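Diaminopropionate ammonia-lyase (Escherichia coli, PDB 4D9I) catalyses, with pyridoxal 5'-phosphate as cofactor, the alpha,beta-elimination of both L- and D-2,3-diaminopropionate to pyruvate and ammonia. Local coordinates at residues H384-E387 with V388-G392; S101-H104 with L105-I109. One frame throughout, in Å; residues are numbered along the deposited sequence.

In the fold
The two contacts sit on separate short helices of this fold type II, pyridoxal-phosphate-dependent enzyme, with centres about 42 Å apart and nearest atoms about 28 Å apart. Contact 2 comes first along the chain, on helix 102-106, which leads into strand 114-118 of the four-stranded parallel sheet. Contact 1 lies on helix 382-389, which follows strand 370-375 of the larger seven-stranded mixed sheet. Both are local contacts far from the chain's centre, but their surroundings differ. Contact 1 is buried against the second subunit of the homodimer, whereas contact 2 touches no other chain of the assembly, lies away from the annotated sites and has a largely exposed outer side.

Contact 1: H384-E387 with V388-G392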
loop_
_atom_site.group_PDB
_atom_site.type_symbol
_atom_site.label_atom_id
_atom_site.label_comp_id
_atom_site.label_asym_id
_atom_site.label_seq_id
_atom_site.Cartn_x
_atom_site.Cartn_y
_atom_site.Cartn_z
ATOM N N HIS B 384 -2.324 -14.103 -3.162
ATOM C CA HIS B 384 -2.567 -13.250 -4.329
ATOM C C HIS B 384 -2.553 -11.775 -3.973
ATOM O O HIS B 384 -2.003 -10.924 -4.716
ATOM C CB HIS B 384 -3.894 -13.683 -4.972
ATOM C CG HIS B 384 -4.318 -12.841 -6.141
ATOM N ND1 HIS B 384 -3.730 -12.930 -7.349
ATOM C CD2 HIS B 384 -5.298 -11.858 -6.246
ATOM C CE1 HIS B 384 -4.303 -12.052 -8.192
ATOM N NE2 HIS B 384 -5.269 -11.393 -7.514
ATOM N N TYR B 385 -3.191 -11.442 -2.852
ATOM C CA TYR B 385 -3.279 -10.043 -2.427
ATOM C C TYR B 385 -1.864 -9.460 -2.290
ATOM O O TYR B 385 -1.563 -8.395 -2.831
ATOM C CB TYR B 385 -4.029 -9.902 -1.096
ATOM C CG TYR B 385 -4.148 -8.440 -0.692
ATOM C CD1 TYR B 385 -5.092 -7.617 -1.296
ATOM C CD2 TYR B 385 -3.277 -7.883 0.246
ATOM C CE1 TYR B 385 -5.195 -6.265 -0.970
ATOM C CE2 TYR B 385 -3.369 -6.538 0.589
ATOM C CZ TYR B 385 -4.304 -5.743 -0.015
ATOM O OH TYR B 385 -4.391 -4.438 0.333
ATOM N N ARG B 386 -0.999 -10.190 -1.590
ATOM C CA ARG B 386 0.355 -9.699 -1.326
ATOM C C ARG B 386 1.234 -9.745 -2.581
ATOM O O ARG B 386 2.079 -8.854 -2.791
ATOM C CB ARG B 386 0.992 -10.444 -0.147
ATOM C CG ARG B 386 0.331 -10.139 1.199
ATOM C CD ARG B 386 0.220 -8.641 1.459
ATOM N NE ARG B 386 -0.674 -8.349 2.581
ATOM C CZ ARG B 386 -0.766 -7.164 3.183
ATOM N NH1 ARG B 386 -0.013 -6.139 2.779
ATOM N NH2 ARG B 386 -1.627 -7.001 4.187
ATOM N N GLU B 387 1.025 -10.755 -3.428
ATOM C CA GLU B 387 1.689 -10.776 -4.736
ATOM C C GLU B 387 1.368 -9.511 -5.560
ATOM O O GLU B 387 2.259 -8.922 -6.195
ATOM C CB GLU B 387 1.356 -12.078 -5.502
ATOM C CG GLU B 387 2.149 -13.258 -4.989
ATOM C CD GLU B 387 1.583 -14.622 -5.378
ATOM O OE1 GLU B 387 0.509 -14.710 -6.002
ATOM O OE2 GLU B 387 2.224 -15.617 -5.032
ATOM N N VAL B 388 0.116 -9.057 -5.506
ATOM C CA VAL B 388 -0.266 -7.817 -6.199
ATOM C C VAL B 388 0.333 -6.561 -5.536
ATOM O O VAL B 388 0.981 -5.743 -6.209
ATOM C CB VAL B 388 -1.802 -7.669 -6.349
ATOM C CG1 VAL B 388 -2.184 -6.316 -6.963
ATOM C CG2 VAL B 388 -2.384 -8.805 -7.190
ATOM N N VAL B 389 0.095 -6.387 -4.237
ATOM C CA VAL B 389 0.400 -5.087 -3.586
ATOM C C VAL B 389 1.881 -4.950 -3.239
ATOM O O VAL B 389 2.429 -3.832 -3.248
ATOM C CB VAL B 389 -0.526 -4.755 -2.383
ATOM C CG1 VAL B 389 -1.995 -4.802 -2.814
ATOM C CG2 VAL B 389 -0.291 -5.672 -1.189
ATOM N N TRP B 390 2.525 -6.082 -2.957
ATOM C CA TRP B 390 3.972 -6.101 -2.649
ATOM C C TRP B 390 4.860 -6.473 -3.810
ATOM O O TRP B 390 5.864 -5.806 -4.070
ATOM C CB TRP B 390 4.264 -7.058 -1.500
ATOM C CG TRP B 390 3.757 -6.640 -0.135
ATOM C CD1 TRP B 390 3.162 -5.436 0.235
ATOM C CD2 TRP B 390 3.833 -7.424 1.114
ATOM N NE1 TRP B 390 2.861 -5.434 1.571
ATOM C CE2 TRP B 390 3.251 -6.585 2.163
ATOM C CE3 TRP B 390 4.314 -8.691 1.453
ATOM C CZ2 TRP B 390 3.154 -7.020 3.485
ATOM C CZ3 TRP B 390 4.205 -9.114 2.787
ATOM C CH2 TRP B 390 3.638 -8.297 3.773
ATOM N N GLU B 391 4.523 -7.555 -4.517
ATOM C CA GLU B 391 5.410 -8.069 -5.578
ATOM C C GLU B 391 5.199 -7.314 -6.888
ATOM O O GLU B 391 6.023 -7.376 -7.800
ATOM C CB GLU B 391 5.221 -9.582 -5.774
ATOM C CG GLU B 391 5.573 -10.398 -4.540
ATOM C CD GLU B 391 5.417 -11.897 -4.718
ATOM O OE1 GLU B 391 5.498 -12.404 -5.857
ATOM O OE2 GLU B 391 5.256 -12.583 -3.696
ATOM N N GLY B 392 4.093 -6.589 -6.967
ATOM C CA GLY B 392 3.729 -5.883 -8.190
ATOM C C GLY B 392 3.260 -6.811 -9.306
ATOM O O GLY B 392 3.282 -6.432 -10.471
#
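Arg386 lays its aliphatic stem across the indole of Trp390 in an i to i+4 contact at the C-terminal turn of helix 382-389, the tight side, pressed against the second subunit. Arg386 CD makes a CH-pi contact over the six-membered ring, 3.7 Å from its centroid, because its chain bends at chi2 (-52°). The guanidinium plane stands 49° from the indole. Trp390 NE1 donates to Asn326 O of the second subunit, and an alanine here would probably leave that carbonyl without its donor and Arg386 CD without the ring beneath it. In the neighbouring pair, Val389 CG1 likewise lies over a face of the Tyr385 ring, 4.0 Å from its centroid. The buried Glu387 and Glu391 run side by side at the subunit interface, their OE2 atoms 4.5 Å apart; Lys383 and Lys393 form salt bridges with Glu387, probably offsetting the like charges, and Ser2 of the second subunit hydrogen-bonds Glu391 OE1 through OG and Glu387 OE2 through N. The looser side is His384, partly exposed, with Val388 CG2 over one ring face, 4.1 Å from the centroid. The backbone closes on Arg386 O, accepting from Trp390 N at 2.8 Å and from Glu391 N at 3.3 Å.

Contact 2: S101-H104 with L105-I109; sequences SFEH and LKNAI
The Phe102 ring and the side chain of Lys106 meet at a slant on helix 102-106, one turn apart, with Lys106 CG 4.0 Å from Phe102 CD1 and lying neither squarely over a face nor at the edge. Phe102 has its CG anti to the backbone N (chi1 -167°), which carries the ring forward, beside the carbonyl carbon, to the aliphatic part of the lysine. Gln133 of helix 122-133 touches both side chains, while Ile39 and Leu134 add further packing on Phe102. The other pair of flat groups, the Glu103 carboxylate and the Asn107 amide, lie side by side and point the same way, their planes 50° apart; the approach is loose, Glu103 CG being 4.0 Å from Asn107 ND2.

At the start of the helix Ser101 is the N-cap: its OG accepts from His104 N at 3.1 Å, satisfying an amide of the first turn. Three i to i+4 backbone bonds then carry the short helix, the shortest from Lys106 N to Phe102 O at 2.7 Å. The helix gives way at Asn107, and Ala108 N turns back to Leu105 O at 2.9 Å. The buried Leu105 side chain packs on Ala86 and Cys90 of helix 81-93 and on the loop residues Leu95 and Leu100.

The segment is therefore amphipathic. Phe102 and Leu105 fix it by apolar packing to the neighbouring helices and loops, while Glu103, His104, Lys106 and Asn107 are exposed. Glu103 OE2 and Lys106 NZ, 6.5 Å apart, form no salt bridge, which is consistent with a turn held mainly by its backbone bonds, the serine cap and apolar packing.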
loop_
_atom_site.group_PDB
_atom_site.type_symbol
_atom_site.label_atom_id
_atom_site.label_comp_id
_atom_site.label_asym_id
_atom_site.label_seq_id
_atom_site.Cartn_x
_atom_site.Cartn_y
_atom_site.Cartn_z
ATOM N N SER B 101 -35.953 -13.721 16.263
ATOM C CA SER B 101 -34.519 -13.425 16.268
ATOM C C SER B 101 -33.742 -14.545 15.583
ATOM O O SER B 101 -34.215 -15.676 15.499
ATOM C CB SER B 101 -34.016 -13.235 17.703
ATOM O OG SER B 101 -34.297 -14.370 18.514
ATOM N N PHE B 102 -32.541 -14.221 15.125
ATOM C CA PHE B 102 -31.606 -15.177 14.540
ATOM C C PHE B 102 -31.222 -16.241 15.561
ATOM O O PHE B 102 -31.068 -17.409 15.201
ATOM C CB PHE B 102 -30.356 -14.434 14.055
ATOM C CG PHE B 102 -29.463 -15.247 13.159
ATOM C CD1 PHE B 102 -28.255 -15.756 13.636
ATOM C CD2 PHE B 102 -29.803 -15.478 11.832
ATOM C CE1 PHE B 102 -27.415 -16.492 12.800
ATOM C CE2 PHE B 102 -28.968 -16.217 10.995
ATOM C CZ PHE B 102 -27.769 -16.714 11.478
ATOM N N GLU B 103 -31.090 -15.840 16.831
ATOM C CA GLU B 103 -30.811 -16.779 17.921
ATOM C C GLU B 103 -31.971 -17.739 18.156
ATOM O O GLU B 103 -31.752 -18.922 18.418
ATOM C CB GLU B 103 -30.456 -16.047 19.214
ATOM C CG GLU B 103 -30.219 -16.976 20.402
ATOM C CD GLU B 103 -29.426 -16.335 21.525
ATOM O OE1 GLU B 103 -29.174 -15.106 21.479
ATOM O OE2 GLU B 103 -29.051 -17.067 22.469
ATOM N N HIS B 104 -33.201 -17.240 18.058
ATOM C CA HIS B 104 -34.359 -18.136 18.095
ATOM C C HIS B 104 -34.270 -19.145 16.986
ATOM O O HIS B 104 -34.585 -20.328 17.188
ATOM C CB HIS B 104 -35.676 -17.373 18.028
ATOM C CG HIS B 104 -36.079 -16.731 19.333
ATOM N ND1 HIS B 104 -36.544 -15.470 19.406
ATOM C CD2 HIS B 104 -36.061 -17.218 20.641
ATOM C CE1 HIS B 104 -36.819 -15.165 20.690
ATOM N NE2 HIS B 104 -36.520 -16.236 21.445
ATOM N N LEU B 105 -33.830 -18.699 15.810
ATOM C CA LEU B 105 -33.628 -19.592 14.663
ATOM C C LEU B 105 -32.512 -20.605 14.905
ATOM O O LEU B 105 -32.679 -21.793 14.610
ATOM C CB LEU B 105 -33.341 -18.810 13.372
ATOM C CG LEU B 105 -34.496 -18.502 12.420
ATOM C CD1 LEU B 105 -33.999 -17.780 11.179
ATOM C CD2 LEU B 105 -35.236 -19.776 12.034
ATOM N N LYS B 106 -31.376 -20.123 15.422
ATOM C CA LYS B 106 -30.237 -20.985 15.758
ATOM C C LYS B 106 -30.682 -22.224 16.540
ATOM O O LYS B 106 -30.293 -23.353 16.214
ATOM C CB LYS B 106 -29.170 -20.215 16.546
ATOM C CG LYS B 106 -28.406 -19.179 15.725
ATOM C CD LYS B 106 -27.298 -18.502 16.530
ATOM C CE LYS B 106 -26.068 -19.388 16.634
ATOM N NZ LYS B 106 -25.116 -18.923 17.673
ATOM N N ASN B 107 -31.525 -21.999 17.546
ATOM C CA ASN B 107 -32.005 -23.056 18.422
ATOM C C ASN B 107 -33.362 -23.629 18.034
ATOM O O ASN B 107 -33.997 -24.305 18.838
ATOM C CB ASN B 107 -32.049 -22.545 19.863
ATOM C CG ASN B 107 -30.674 -22.190 20.388
ATOM O OD1 ASN B 107 -29.774 -23.029 20.415
ATOM N ND2 ASN B 107 -30.505 -20.943 20.807
ATOM N N ALA B 108 -33.801 -23.368 16.803
ATOM C CA ALA B 108 -35.056 -23.924 16.321
ATOM C C ALA B 108 -34.967 -25.449 16.227
ATOM O O ALA B 108 -33.881 -26.018 16.067
ATOM C CB ALA B 108 -35.443 -23.327 14.979
ATOM N N ILE B 109 -36.123 -26.089 16.331
ATOM C CA ILE B 109 -36.225 -27.531 16.317
ATOM C C ILE B 109 -36.940 -27.998 15.047
ATOM O O ILE B 109 -38.008 -27.495 14.703
ATOM C CB ILE B 109 -36.964 -28.013 17.592
ATOM C CG1 ILE B 109 -35.950 -28.446 18.652
ATOM C CG2 ILE B 109 -37.960 -29.121 17.288
ATOM C CD1 ILE B 109 -36.598 -28.857 19.955
#